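Local structure of aclacinomycin-N/aclacinomycin-A oxidase (Streptomyces galilaeus, 2IPI) at residues Tyr60-Ala65 / Ile104-Met109; Trp255-Leu260 / Asn296-Gly301; Thr266-Asn271 / Glu329-Glu334. The protein oxidises the terminal sugar of aclacinomycin antibiotics in two successive oxygen-dependent steps, converting aclacinomycin N to A and then to Y with a bicovalently attached FAD. All coordinates share one frame; numbering follows the deposited sequence.

Interaction 1 (Tyr60-Ala65 / Ile104-Met109); sequences YVVHTA and IDMSQM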
ATOM      1  N   TYR A  60      21.225 -12.914   4.101  1.00 11.86           N
ATOM      2  CA  TYR A  60      22.247 -11.950   4.491  1.00 13.82           C
ATOM      3  C   TYR A  60      21.598 -10.832   5.312  1.00 11.10           C
ATOM      4  O   TYR A  60      20.677 -10.176   4.829  1.00 11.11           O
ATOM      5  CB  TYR A  60      22.965 -11.261   3.334  1.00 12.43           C
ATOM      6  CG  TYR A  60      23.866 -12.146   2.507  1.00 15.73           C
ATOM      7  CD1 TYR A  60      25.158 -12.465   2.887  1.00 19.41           C
ATOM      8  CD2 TYR A  60      23.373 -12.665   1.309  1.00 15.10           C
ATOM      9  CE1 TYR A  60      25.960 -13.284   2.105  1.00 19.35           C
ATOM     10  CE2 TYR A  60      24.174 -13.478   0.533  1.00 13.92           C
ATOM     11  CZ  TYR A  60      25.456 -13.781   0.926  1.00 16.95           C
ATOM     12  OH  TYR A  60      26.187 -14.603   0.090  1.00 21.20           O
ATOM     13  N   VAL A  61      22.122 -10.661   6.518  1.00 11.72           N
ATOM     14  CA  VAL A  61      21.602  -9.581   7.366  1.00 11.96           C
ATOM     15  C   VAL A  61      22.555  -8.389   7.328  1.00  6.90           C
ATOM     16  O   VAL A  61      23.588  -8.445   8.014  1.00 11.38           O
ATOM     17  CB  VAL A  61      21.343 -10.113   8.783  1.00 12.62           C
ATOM     18  CG1 VAL A  61      20.770  -9.019   9.659  1.00 16.62           C
ATOM     19  CG2 VAL A  61      20.373 -11.290   8.702  1.00 12.71           C
ATOM     20  N   VAL A  62      22.166  -7.402   6.542  1.00  5.36           N
ATOM     21  CA  VAL A  62      22.895  -6.197   6.193  1.00  5.94           C
ATOM     22  C   VAL A  62      22.715  -5.043   7.195  1.00 10.89           C
ATOM     23  O   VAL A  62      21.663  -4.893   7.841  1.00 12.28           O
ATOM     24  CB  VAL A  62      22.482  -5.640   4.811  1.00  9.08           C
ATOM     25  CG1 VAL A  62      22.946  -6.534   3.670  1.00  5.18           C
ATOM     26  CG2 VAL A  62      20.979  -5.434   4.726  1.00 12.37           C
ATOM     27  N   HIS A  63      23.754  -4.221   7.286  1.00  8.54           N
ATOM     28  CA  HIS A  63      23.803  -3.075   8.201  1.00 10.18           C
ATOM     29  C   HIS A  63      24.263  -1.822   7.473  1.00 13.09           C
ATOM     30  O   HIS A  63      24.171  -0.702   8.002  1.00 10.61           O
ATOM     31  CB  HIS A  63      24.730  -3.367   9.380  1.00 10.93           C
ATOM     32  CG  HIS A  63      24.457  -4.686  10.038  1.00 13.20           C
ATOM     33  ND1 HIS A  63      25.007  -5.888   9.627  1.00 12.01           N
ATOM     34  CD2 HIS A  63      23.669  -4.984  11.092  1.00  9.69           C
ATOM     35  CE1 HIS A  63      24.573  -6.870  10.389  1.00 12.36           C
ATOM     36  NE2 HIS A  63      23.762  -6.352  11.298  1.00 12.31           N
ATOM     37  N   THR A  64      24.807  -1.936   6.247  1.00 10.37           N
ATOM     38  CA  THR A  64      25.153  -0.726   5.490  1.00 10.37           C
ATOM     39  C   THR A  64      25.040  -0.990   3.989  1.00 10.73           C
ATOM     40  O   THR A  64      25.078  -2.141   3.545  1.00 11.59           O
ATOM     41  CB  THR A  64      26.573  -0.155   5.727  1.00 11.91           C
ATOM     42  OG1 THR A  64      27.521  -1.148   5.288  1.00  9.81           O
ATOM     43  CG2 THR A  64      26.903   0.111   7.183  1.00 12.86           C
ATOM     44  N   ALA A  65      24.933   0.090   3.219  1.00  8.87           N
ATOM     45  CA  ALA A  65      24.808   0.011   1.769  1.00 13.47           C
ATOM     46  C   ALA A  65      25.986  -0.762   1.198  1.00 14.03           C
ATOM     47  O   ALA A  65      25.839  -1.594   0.298  1.00 15.89           O
ATOM     48  CB  ALA A  65      24.702   1.394   1.169  1.00  9.03           C
ATOM     49  N   ILE A 104      18.021 -10.900   1.136  1.00  5.36           N
ATOM     50  CA  ILE A 104      18.725  -9.836   1.874  1.00  9.94           C
ATOM     51  C   ILE A 104      17.697  -9.109   2.736  1.00  7.10           C
ATOM     52  O   ILE A 104      16.759  -8.512   2.211  1.00  9.81           O
ATOM     53  CB  ILE A 104      19.463  -8.879   0.936  1.00 16.17           C
ATOM     54  CG1 ILE A 104      18.603  -8.094  -0.045  1.00 23.99           C
ATOM     55  CG2 ILE A 104      20.521  -9.656   0.133  1.00 16.48           C
ATOM     56  CD1 ILE A 104      18.487  -8.819  -1.371  1.00 38.10           C
ATOM     57  N   ASP A 105      17.903  -9.214   4.028  1.00 12.60           N
ATOM     58  CA  ASP A 105      17.034  -8.701   5.071  1.00 11.47           C
ATOM     59  C   ASP A 105      17.595  -7.408   5.669  1.00 12.70           C
ATOM     60  O   ASP A 105      18.725  -7.374   6.166  1.00 13.28           O
ATOM     61  CB  ASP A 105      16.871  -9.726   6.194  1.00 10.59           C
ATOM     62  CG  ASP A 105      15.694  -9.360   7.095  1.00 12.65           C
ATOM     63  OD1 ASP A 105      14.852 -10.239   7.337  1.00 12.66           O
ATOM     64  OD2 ASP A 105      15.604  -8.203   7.547  1.00 13.50           O
ATOM     65  N   MET A 106      16.798  -6.356   5.568  1.00 12.60           N
ATOM     66  CA  MET A 106      17.236  -4.999   5.874  1.00 12.63           C
ATOM     67  C   MET A 106      16.738  -4.530   7.239  1.00 13.75           C
ATOM     68  O   MET A 106      16.883  -3.354   7.555  1.00  8.22           O
ATOM     69  CB  MET A 106      16.726  -4.030   4.803  1.00 11.83           C
ATOM     70  CG  MET A 106      16.685  -4.660   3.407  1.00 16.18           C
ATOM     71  SD  MET A 106      18.105  -4.124   2.432  1.00 29.24           S
ATOM     72  CE  MET A 106      18.940  -5.675   2.160  1.00 36.69           C
ATOM     73  N   SER A 107      16.148  -5.437   7.982  1.00 12.90           N
ATOM     74  CA  SER A 107      15.425  -5.108   9.213  1.00 14.21           C
ATOM     75  C   SER A 107      16.319  -4.529  10.299  1.00 16.90           C
ATOM     76  O   SER A 107      15.808  -3.929  11.252  1.00 12.38           O
ATOM     77  CB  SER A 107      14.731  -6.369   9.727  1.00 15.77           C
ATOM     78  OG  SER A 107      15.699  -7.324  10.141  1.00 13.51           O
ATOM     79  N   GLN A 108      17.633  -4.689  10.165  1.00 17.05           N
ATOM     80  CA  GLN A 108      18.572  -4.087  11.110  1.00 16.19           C
ATOM     81  C   GLN A 108      18.883  -2.636  10.735  1.00 15.30           C
ATOM     82  O   GLN A 108      19.546  -1.903  11.484  1.00 21.73           O
ATOM     83  CB  GLN A 108      19.866  -4.897  11.194  1.00 20.56           C
ATOM     84  CG  GLN A 108      19.803  -6.285  11.789  1.00 22.55           C
ATOM     85  CD  GLN A 108      19.381  -6.330  13.235  1.00 22.41           C
ATOM     86  OE1 GLN A 108      18.420  -5.652  13.608  1.00 23.03           O
ATOM     87  NE2 GLN A 108      20.056  -7.096  14.092  1.00 26.72           N
ATOM     88  N   MET A 109      18.403  -2.157   9.599  1.00 10.98           N
ATOM     89  CA  MET A 109      18.692  -0.819   9.105  1.00  9.85           C
ATOM     90  C   MET A 109      17.486   0.106   9.162  1.00 13.34           C
ATOM     91  O   MET A 109      16.786   0.160   8.150  1.00 19.04           O
ATOM     92  CB  MET A 109      19.171  -0.892   7.642  1.00 13.82           C
ATOM     93  CG  MET A 109      20.428  -1.714   7.440  1.00  7.55           C
ATOM     94  SD  MET A 109      20.931  -1.767   5.684  1.00 13.01           S
ATOM     95  CE  MET A 109      21.350  -0.027   5.468  1.00  5.55           C
TER
HETATM   96  O   HOH W   1      19.343  -6.013   8.277  1.00  7.27           O
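The backbone N-H of D105 donates to the carbonyl O of Y60 over 3.0 Å (N-O), and the N-H...O angle of 164° marks a nearly straight bond. One step on, V62 N reaches D105 O in a weak bond of 3.5 Å. The two bonds give the parallel pairing of strands 58-61 and 102-105, which are neighbours in the small mixed sheet of the FAD-binding PCMH-type domain. Past the strand ends the segments diverge, and one water bridges them: it donates to V62 O and D105 O, both at 2.6 Å, and accepts from Q108 N.

Residues 104-109 leave the strand through a type I turn, M106 to M109. D105 shapes its start, because OD2 accepts both S107 N (2.9 Å), forming an Asx turn, and S107 OG, which comes from above the carboxylate plane. The other oxygen, OD1, forms a salt bridge with R46.

V62 carries the apolar packing. Its CG2 lies between the backbone N and the carbonyl carbon (chi1 -70°), where M106 CE presses on it at 3.3 Å, tighter than usual van der Waals contact, while M109 SD touches the same methyl. M109 also lays CG against V62 O. Farther out, Q108 CG meets V61 CG1 at 3.6 Å, and its aliphatic part runs beside the H63 ring, whose ND1 bonds to Q67.

The chemistry implies a parallel pairing continued by a bridging water, with M106 and M109 packed on V62; of these two methionines it is M106 whose side chain approaches the bound FAD, to about 5 Å.

Interaction 2 (Trp255-Leu260 / Asn296-Gly301); sequences WDWSAL and NSRAAG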
ATOM      1  N   TRP A 255     -23.470  -1.063  11.732  1.00 20.66           N
ATOM      2  CA  TRP A 255     -24.812  -1.489  11.364  1.00 18.16           C
ATOM      3  C   TRP A 255     -24.926  -3.010  11.458  1.00 21.59           C
ATOM      4  O   TRP A 255     -24.183  -3.712  10.757  1.00 23.58           O
ATOM      5  CB  TRP A 255     -25.163  -1.041   9.961  1.00 15.77           C
ATOM      6  CG  TRP A 255     -25.349   0.408   9.666  1.00 14.32           C
ATOM      7  CD1 TRP A 255     -26.502   1.128   9.747  1.00 15.56           C
ATOM      8  CD2 TRP A 255     -24.343   1.335   9.227  1.00 14.87           C
ATOM      9  NE1 TRP A 255     -26.288   2.441   9.395  1.00 15.88           N
ATOM     10  CE2 TRP A 255     -24.959   2.590   9.070  1.00 13.51           C
ATOM     11  CE3 TRP A 255     -22.976   1.225   8.954  1.00 14.91           C
ATOM     12  CZ2 TRP A 255     -24.273   3.722   8.658  1.00 14.37           C
ATOM     13  CZ3 TRP A 255     -22.300   2.360   8.543  1.00 13.61           C
ATOM     14  CH2 TRP A 255     -22.928   3.599   8.392  1.00 13.30           C
ATOM     15  N   ASP A 256     -25.818  -3.519  12.308  1.00 21.18           N
ATOM     16  CA  ASP A 256     -25.878  -4.965  12.545  1.00 20.77           C
ATOM     17  C   ASP A 256     -26.411  -5.702  11.318  1.00 15.80           C
ATOM     18  O   ASP A 256     -27.246  -5.159  10.602  1.00 16.30           O
ATOM     19  CB  ASP A 256     -26.718  -5.317  13.778  1.00 26.53           C
ATOM     20  CG  ASP A 256     -26.143  -4.851  15.102  1.00 29.82           C
ATOM     21  OD1 ASP A 256     -26.116  -3.611  15.289  1.00 33.63           O
ATOM     22  OD2 ASP A 256     -25.723  -5.654  15.959  1.00 32.73           O
ATOM     23  N   TRP A 257     -25.938  -6.910  11.034  1.00 18.19           N
ATOM     24  CA  TRP A 257     -26.348  -7.620   9.827  1.00 20.78           C
ATOM     25  C   TRP A 257     -27.811  -8.036   9.901  1.00 21.51           C
ATOM     26  O   TRP A 257     -28.498  -8.123   8.887  1.00 13.76           O
ATOM     27  CB  TRP A 257     -25.464  -8.865   9.556  1.00 21.05           C
ATOM     28  CG  TRP A 257     -24.420  -8.541   8.518  1.00 18.33           C
ATOM     29  CD1 TRP A 257     -23.113  -8.228   8.735  1.00 18.55           C
ATOM     30  CD2 TRP A 257     -24.612  -8.495   7.099  1.00 19.00           C
ATOM     31  NE1 TRP A 257     -22.474  -7.991   7.546  1.00 18.11           N
ATOM     32  CE2 TRP A 257     -23.373  -8.148   6.519  1.00 17.77           C
ATOM     33  CE3 TRP A 257     -25.703  -8.713   6.250  1.00 17.59           C
ATOM     34  CZ2 TRP A 257     -23.194  -8.007   5.144  1.00 18.64           C
ATOM     35  CZ3 TRP A 257     -25.524  -8.578   4.890  1.00 17.70           C
ATOM     36  CH2 TRP A 257     -24.281  -8.234   4.337  1.00 18.02           C
ATOM     37  N   SER A 258     -28.299  -8.319  11.106  1.00 22.18           N
ATOM     38  CA  SER A 258     -29.666  -8.840  11.197  1.00 22.58           C
ATOM     39  C   SER A 258     -30.676  -7.783  10.802  1.00 22.31           C
ATOM     40  O   SER A 258     -31.765  -8.083  10.305  1.00 26.98           O
ATOM     41  CB  SER A 258     -29.936  -9.365  12.609  1.00 25.82           C
ATOM     42  OG  SER A 258     -29.918  -8.312  13.554  1.00 28.94           O
ATOM     43  N   ALA A 259     -30.343  -6.500  11.013  1.00 21.73           N
ATOM     44  CA  ALA A 259     -31.312  -5.459  10.672  1.00 20.31           C
ATOM     45  C   ALA A 259     -31.043  -4.900   9.281  1.00 20.94           C
ATOM     46  O   ALA A 259     -31.673  -3.965   8.800  1.00 18.73           O
ATOM     47  CB  ALA A 259     -31.289  -4.349  11.702  1.00 25.27           C
ATOM     48  N   LEU A 260     -30.055  -5.506   8.624  1.00 23.39           N
ATOM     49  CA  LEU A 260     -29.697  -5.061   7.287  1.00 22.93           C
ATOM     50  C   LEU A 260     -30.474  -5.842   6.231  1.00 27.03           C
ATOM     51  O   LEU A 260     -30.573  -7.064   6.302  1.00 36.47           O
ATOM     52  CB  LEU A 260     -28.189  -5.194   7.049  1.00 20.29           C
ATOM     53  CG  LEU A 260     -27.378  -4.045   7.668  1.00 16.57           C
ATOM     54  CD1 LEU A 260     -25.888  -4.319   7.546  1.00 20.96           C
ATOM     55  CD2 LEU A 260     -27.766  -2.727   7.016  1.00 16.31           C
ATOM     56  N   ASN A 296     -17.832  -6.347   6.096  1.00 14.82           N
ATOM     57  CA  ASN A 296     -17.688  -7.691   6.605  1.00 17.53           C
ATOM     58  C   ASN A 296     -18.805  -8.630   6.148  1.00 17.73           C
ATOM     59  O   ASN A 296     -19.901  -8.173   5.825  1.00 16.06           O
ATOM     60  CB  ASN A 296     -17.691  -7.673   8.141  1.00 22.99           C
ATOM     61  CG  ASN A 296     -16.555  -6.874   8.740  1.00 22.57           C
ATOM     62  OD1 ASN A 296     -15.378  -7.154   8.520  1.00 24.05           O
ATOM     63  ND2 ASN A 296     -16.899  -5.871   9.533  1.00 20.58           N
ATOM     64  N   SER A 297     -18.515  -9.927   6.156  1.00 18.31           N
ATOM     65  CA  SER A 297     -19.510 -10.948   5.855  1.00 22.42           C
ATOM     66  C   SER A 297     -20.512 -11.134   6.997  1.00 23.37           C
ATOM     67  O   SER A 297     -20.284 -10.577   8.071  1.00 21.12           O
ATOM     68  CB  SER A 297     -18.820 -12.283   5.558  1.00 24.36           C
ATOM     69  OG  SER A 297     -18.304 -12.278   4.228  1.00 24.47           O
ATOM     70  N   ARG A 298     -21.569 -11.894   6.752  1.00 23.56           N
ATOM     71  CA  ARG A 298     -22.581 -12.330   7.687  1.00 26.10           C
ATOM     72  C   ARG A 298     -22.114 -13.562   8.474  1.00 24.77           C
ATOM     73  O   ARG A 298     -22.680 -14.652   8.445  1.00 41.37           O
ATOM     74  CB  ARG A 298     -23.927 -12.737   7.079  1.00 25.10           C
ATOM     75  CG  ARG A 298     -25.123 -12.632   8.020  1.00 25.37           C
ATOM     76  CD  ARG A 298     -26.397 -12.640   7.180  1.00 27.61           C
ATOM     77  NE  ARG A 298     -27.587 -12.209   7.894  1.00 28.78           N
ATOM     78  CZ  ARG A 298     -28.548 -11.455   7.393  1.00 27.14           C
ATOM     79  NH1 ARG A 298     -28.487 -11.015   6.139  1.00 23.05           N
ATOM     80  NH2 ARG A 298     -29.587 -11.137   8.160  1.00 40.44           N
ATOM     81  N   ALA A 299     -21.063 -13.320   9.231  1.00 19.27           N
ATOM     82  CA  ALA A 299     -20.599 -14.143  10.334  1.00 18.54           C
ATOM     83  C   ALA A 299     -19.956 -13.174  11.333  1.00 19.69           C
ATOM     84  O   ALA A 299     -19.850 -13.430  12.532  1.00 21.31           O
ATOM     85  CB  ALA A 299     -19.646 -15.234   9.918  1.00 23.31           C
ATOM     86  N   ALA A 300     -19.550 -12.039  10.763  1.00 16.27           N
ATOM     87  CA  ALA A 300     -18.803 -11.020  11.471  1.00 17.67           C
ATOM     88  C   ALA A 300     -19.695 -10.226  12.420  1.00 19.85           C
ATOM     89  O   ALA A 300     -19.230  -9.597  13.370  1.00 25.24           O
ATOM     90  CB  ALA A 300     -18.140 -10.090  10.465  1.00 19.78           C
ATOM     91  N   GLY A 301     -20.987 -10.247  12.122  1.00 18.77           N
ATOM     92  CA  GLY A 301     -21.972  -9.560  12.924  1.00 18.54           C
ATOM     93  C   GLY A 301     -22.411  -8.214  12.398  1.00 20.42           C
ATOM     94  O   GLY A 301     -23.597  -7.864  12.448  1.00 21.38           O
TER
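W257 against R298 and the backbone around it makes a turn-to-loop contact at one end of the seven-stranded antiparallel sheet. Residues 255-260 run off strand 248-256 into a type I turn from W257 to L260, and residues 296-301 connect strand 290-296 to strand 302-310. A backbone bond joins them: W257 N donates to G301 O over 2.9 Å at an N-H...O angle of 160°.

The indole then reaches across the 296-301 loop. Its NE1 gives a weak, bent bond to N296 O, 3.1 Å away, and that oxygen lies at the ring edge near its plane. G301 C also lies in plane at the edge, 3.7 Å from CD1, whereas R298 N stands over one face, displaced toward the rim.

Residues 296-301 are the loop of a beta hairpin, since the strands they join are consecutive, adjacent and antiparallel. The loop begins near the substrate pocket, the N296 side chain lying about 7 Å from the bound aclacinomycin ligand. The W257 N bond lies two residues on from the W255-I303 backbone pair, in the same antiparallel register. G301 has a positive phi, at which a CB would be jammed against the carbonyl O of A300.

R298 starts with CG anti to its backbone N (chi1 -156°) and stays extended to NE, which carries the guanidinium past the indole. The two planes are 46° apart, and NH1 approaches CE3 to 3.6 Å. W257 O lies over the guanidinium face, at an angle too poor for a hydrogen bond to NH2. NH1 instead bonds to S385 OG on helix 374-385, whose Y381 also meets the indole.

Interaction 3 (Thr266-Asn271 / Glu329-Glu334); sequences TRIIDN and EGTGVE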
ATOM      1  N   THR A 266     -27.795  -1.328   0.010  1.00 24.19           N
ATOM      2  CA  THR A 266     -27.607  -0.639  -1.262  1.00 23.28           C
ATOM      3  C   THR A 266     -27.788   0.858  -1.130  1.00 22.06           C
ATOM      4  O   THR A 266     -27.065   1.647  -1.741  1.00 18.41           O
ATOM      5  CB  THR A 266     -28.579  -1.182  -2.327  1.00 25.89           C
ATOM      6  OG1 THR A 266     -28.147  -2.477  -2.759  1.00 29.29           O
ATOM      7  CG2 THR A 266     -28.580  -0.297  -3.564  1.00 28.83           C
ATOM      8  N   ARG A 267     -28.759   1.337  -0.335  1.00 22.72           N
ATOM      9  CA  ARG A 267     -28.813   2.782  -0.145  1.00 21.81           C
ATOM     10  C   ARG A 267     -27.511   3.296   0.478  1.00 18.03           C
ATOM     11  O   ARG A 267     -27.047   4.359   0.096  1.00 23.32           O
ATOM     12  CB  ARG A 267     -29.978   3.191   0.755  1.00 26.27           C
ATOM     13  CG  ARG A 267     -31.290   2.631   0.238  1.00 33.17           C
ATOM     14  CD  ARG A 267     -32.125   3.747  -0.365  1.00 34.90           C
ATOM     15  NE  ARG A 267     -31.934   3.828  -1.813  1.00 34.07           N
ATOM     16  CZ  ARG A 267     -32.908   4.188  -2.634  1.00 34.57           C
ATOM     17  NH1 ARG A 267     -32.674   4.243  -3.946  1.00 32.81           N
ATOM     18  NH2 ARG A 267     -34.107   4.489  -2.152  1.00 30.09           N
ATOM     19  N   ILE A 268     -26.986   2.531   1.418  1.00 19.09           N
ATOM     20  CA  ILE A 268     -25.749   2.835   2.124  1.00 22.07           C
ATOM     21  C   ILE A 268     -24.603   2.881   1.117  1.00 21.47           C
ATOM     22  O   ILE A 268     -23.839   3.841   1.057  1.00 19.28           O
ATOM     23  CB  ILE A 268     -25.473   1.802   3.233  1.00 19.05           C
ATOM     24  CG1 ILE A 268     -26.193   2.120   4.550  1.00 16.61           C
ATOM     25  CG2 ILE A 268     -23.987   1.608   3.503  1.00 18.38           C
ATOM     26  CD1 ILE A 268     -26.076   1.017   5.582  1.00 14.79           C
ATOM     27  N   ILE A 269     -24.519   1.813   0.317  1.00 18.39           N
ATOM     28  CA  ILE A 269     -23.514   1.798  -0.747  1.00 15.69           C
ATOM     29  C   ILE A 269     -23.679   2.997  -1.663  1.00 17.33           C
ATOM     30  O   ILE A 269     -22.747   3.765  -1.904  1.00 19.05           O
ATOM     31  CB  ILE A 269     -23.593   0.503  -1.581  1.00 14.34           C
ATOM     32  CG1 ILE A 269     -23.114  -0.734  -0.827  1.00 13.28           C
ATOM     33  CG2 ILE A 269     -22.850   0.684  -2.899  1.00 15.53           C
ATOM     34  CD1 ILE A 269     -21.641  -0.766  -0.499  1.00 20.56           C
ATOM     35  N   ASP A 270     -24.889   3.160  -2.193  1.00 15.75           N
ATOM     36  CA  ASP A 270     -25.106   4.213  -3.185  1.00 16.90           C
ATOM     37  C   ASP A 270     -24.902   5.590  -2.570  1.00 16.75           C
ATOM     38  O   ASP A 270     -24.337   6.475  -3.226  1.00 17.17           O
ATOM     39  CB  ASP A 270     -26.500   4.067  -3.797  1.00 19.95           C
ATOM     40  CG  ASP A 270     -26.612   2.791  -4.627  1.00 25.12           C
ATOM     41  OD1 ASP A 270     -25.560   2.213  -4.963  1.00 23.20           O
ATOM     42  OD2 ASP A 270     -27.756   2.375  -4.926  1.00 31.27           O
ATOM     43  N   ASN A 271     -25.364   5.721  -1.321  1.00 13.62           N
ATOM     44  CA  ASN A 271     -25.142   6.958  -0.577  1.00 17.05           C
ATOM     45  C   ASN A 271     -23.646   7.228  -0.377  1.00 14.43           C
ATOM     46  O   ASN A 271     -23.191   8.337  -0.682  1.00 14.52           O
ATOM     47  CB  ASN A 271     -25.870   6.902   0.768  1.00 16.46           C
ATOM     48  CG  ASN A 271     -27.360   7.148   0.669  1.00 16.25           C
ATOM     49  OD1 ASN A 271     -27.951   7.341  -0.393  1.00 16.86           O
ATOM     50  ND2 ASN A 271     -28.021   7.159   1.828  1.00 19.78           N
ATOM     51  N   GLU A 329     -28.782   8.249   4.744  1.00 23.49           N
ATOM     52  CA  GLU A 329     -29.997   9.042   4.603  1.00 28.69           C
ATOM     53  C   GLU A 329     -31.204   8.214   4.182  1.00 33.51           C
ATOM     54  O   GLU A 329     -32.229   8.192   4.871  1.00 42.99           O
ATOM     55  CB  GLU A 329     -29.841  10.185   3.590  1.00 34.27           C
ATOM     56  CG  GLU A 329     -30.717  11.371   3.977  1.00 38.08           C
ATOM     57  CD  GLU A 329     -32.050  11.444   3.271  1.00 41.68           C
ATOM     58  OE1 GLU A 329     -32.955  12.131   3.788  1.00 46.88           O
ATOM     59  OE2 GLU A 329     -32.213  10.824   2.193  1.00 42.67           O
ATOM     60  N   GLY A 330     -31.134   7.486   3.065  1.00 31.61           N
ATOM     61  CA  GLY A 330     -32.340   6.766   2.646  1.00 30.39           C
ATOM     62  C   GLY A 330     -32.458   5.379   3.253  1.00 28.40           C
ATOM     63  O   GLY A 330     -33.148   4.522   2.710  1.00 35.34           O
ATOM     64  N   THR A 331     -31.785   5.153   4.371  1.00 25.26           N
ATOM     65  CA  THR A 331     -31.666   3.824   4.959  1.00 27.67           C
ATOM     66  C   THR A 331     -32.849   3.493   5.840  1.00 31.49           C
ATOM     67  O   THR A 331     -33.634   4.340   6.263  1.00 32.58           O
ATOM     68  CB  THR A 331     -30.340   3.759   5.746  1.00 27.79           C
ATOM     69  OG1 THR A 331     -29.298   4.092   4.797  1.00 28.77           O
ATOM     70  CG2 THR A 331     -30.005   2.381   6.274  1.00 30.59           C
ATOM     71  N   GLY A 332     -32.994   2.201   6.134  1.00 35.47           N
ATOM     72  CA  GLY A 332     -34.077   1.798   7.022  1.00 36.49           C
ATOM     73  C   GLY A 332     -33.569   1.539   8.421  1.00 35.63           C
ATOM     74  O   GLY A 332     -34.385   1.355   9.321  1.00 35.16           O
ATOM     75  N   VAL A 333     -32.240   1.516   8.606  1.00 34.75           N
ATOM     76  CA  VAL A 333     -31.739   1.175   9.941  1.00 33.41           C
ATOM     77  C   VAL A 333     -30.840   2.264  10.507  1.00 33.05           C
ATOM     78  O   VAL A 333     -30.113   2.950   9.789  1.00 35.58           O
ATOM     79  CB  VAL A 333     -31.003  -0.176   9.958  1.00 34.12           C
ATOM     80  CG1 VAL A 333     -31.175  -0.896   8.630  1.00 30.95           C
ATOM     81  CG2 VAL A 333     -29.537   0.030  10.301  1.00 35.45           C
ATOM     82  N   GLU A 334     -30.898   2.422  11.835  1.00 31.82           N
ATOM     83  CA  GLU A 334     -30.098   3.461  12.471  1.00 30.51           C
ATOM     84  C   GLU A 334     -28.873   2.894  13.191  1.00 26.58           C
ATOM     85  O   GLU A 334     -28.981   1.985  14.009  1.00 23.56           O
ATOM     86  CB  GLU A 334     -30.947   4.275  13.449  1.00 34.50           C
ATOM     87  CG  GLU A 334     -30.112   4.988  14.497  1.00 35.37           C
ATOM     88  CD  GLU A 334     -29.909   6.473  14.245  1.00 37.38           C
ATOM     89  OE1 GLU A 334     -29.848   7.230  15.236  1.00 43.05           O
ATOM     90  OE2 GLU A 334     -29.826   6.853  13.055  1.00 36.81           O
TER
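R267, I268 and N271 of helix 262-278 face E329, G330 and T331 in the loop that joins helix 316-327 to strand 336-342. This is a helix-to-loop contact at the surface of the part of the fold built on the seven-stranded antiparallel sheet, away from the annotated sites. R267 and N271 are four residues apart, about one helical turn, so both point their CB toward the loop.

R267 sets CG anti to its carbonyl carbon (chi1 -54°), and its chain bends at chi2 and again at chi3. The aliphatic part consequently lies against G330: CD is 3.3 Å from G330 O, and CG is 3.6 Å from the same oxygen. The arginine chain thus rests directly on the backbone of G330, a residue without a side chain of its own.

I268 leaves its helix from the flank, yet its CG1, anti to the carbonyl carbon at chi1 -85°, comes to 3.7 Å from T331 OG1. The two side chains cross at a slant, and T331 CG2 follows at 4.2 Å from CG1. The buried isoleucine also touches W255 and F293, linking the helix to strands 248-256 and 290-296.

N271 completes the set. As modelled, its amide turns ND2 to the start of the loop, where V327 O accepts a hydrogen bond from it. The E329 and G330 nitrogens are close by but are donors themselves and cannot pair with it; E329 N lies 3.2 Å from N271 ND2.

From the N terminus, interaction 1 comes first: it closes the loop between strands 58-61 and 102-105, with helix 65-78 and strand 82-85 in between, and is complete before the others open. Interaction 2 closes a stretch containing helix 262-278 and strand 290-296; interaction 3 closes one with strands 290-296 and 302-310 and helix 316-327. These two cross along the chain. Their centres are about 14 Å apart and they touch, with W255 CD1 3.3 Å from V333 CG2. Together they tie helix 262-278 and two loops to the seven-stranded sheet. Interaction 1 lies on the other side of the chain's centre, about 45 Å from interaction 2 between centres, in the FAD-binding domain.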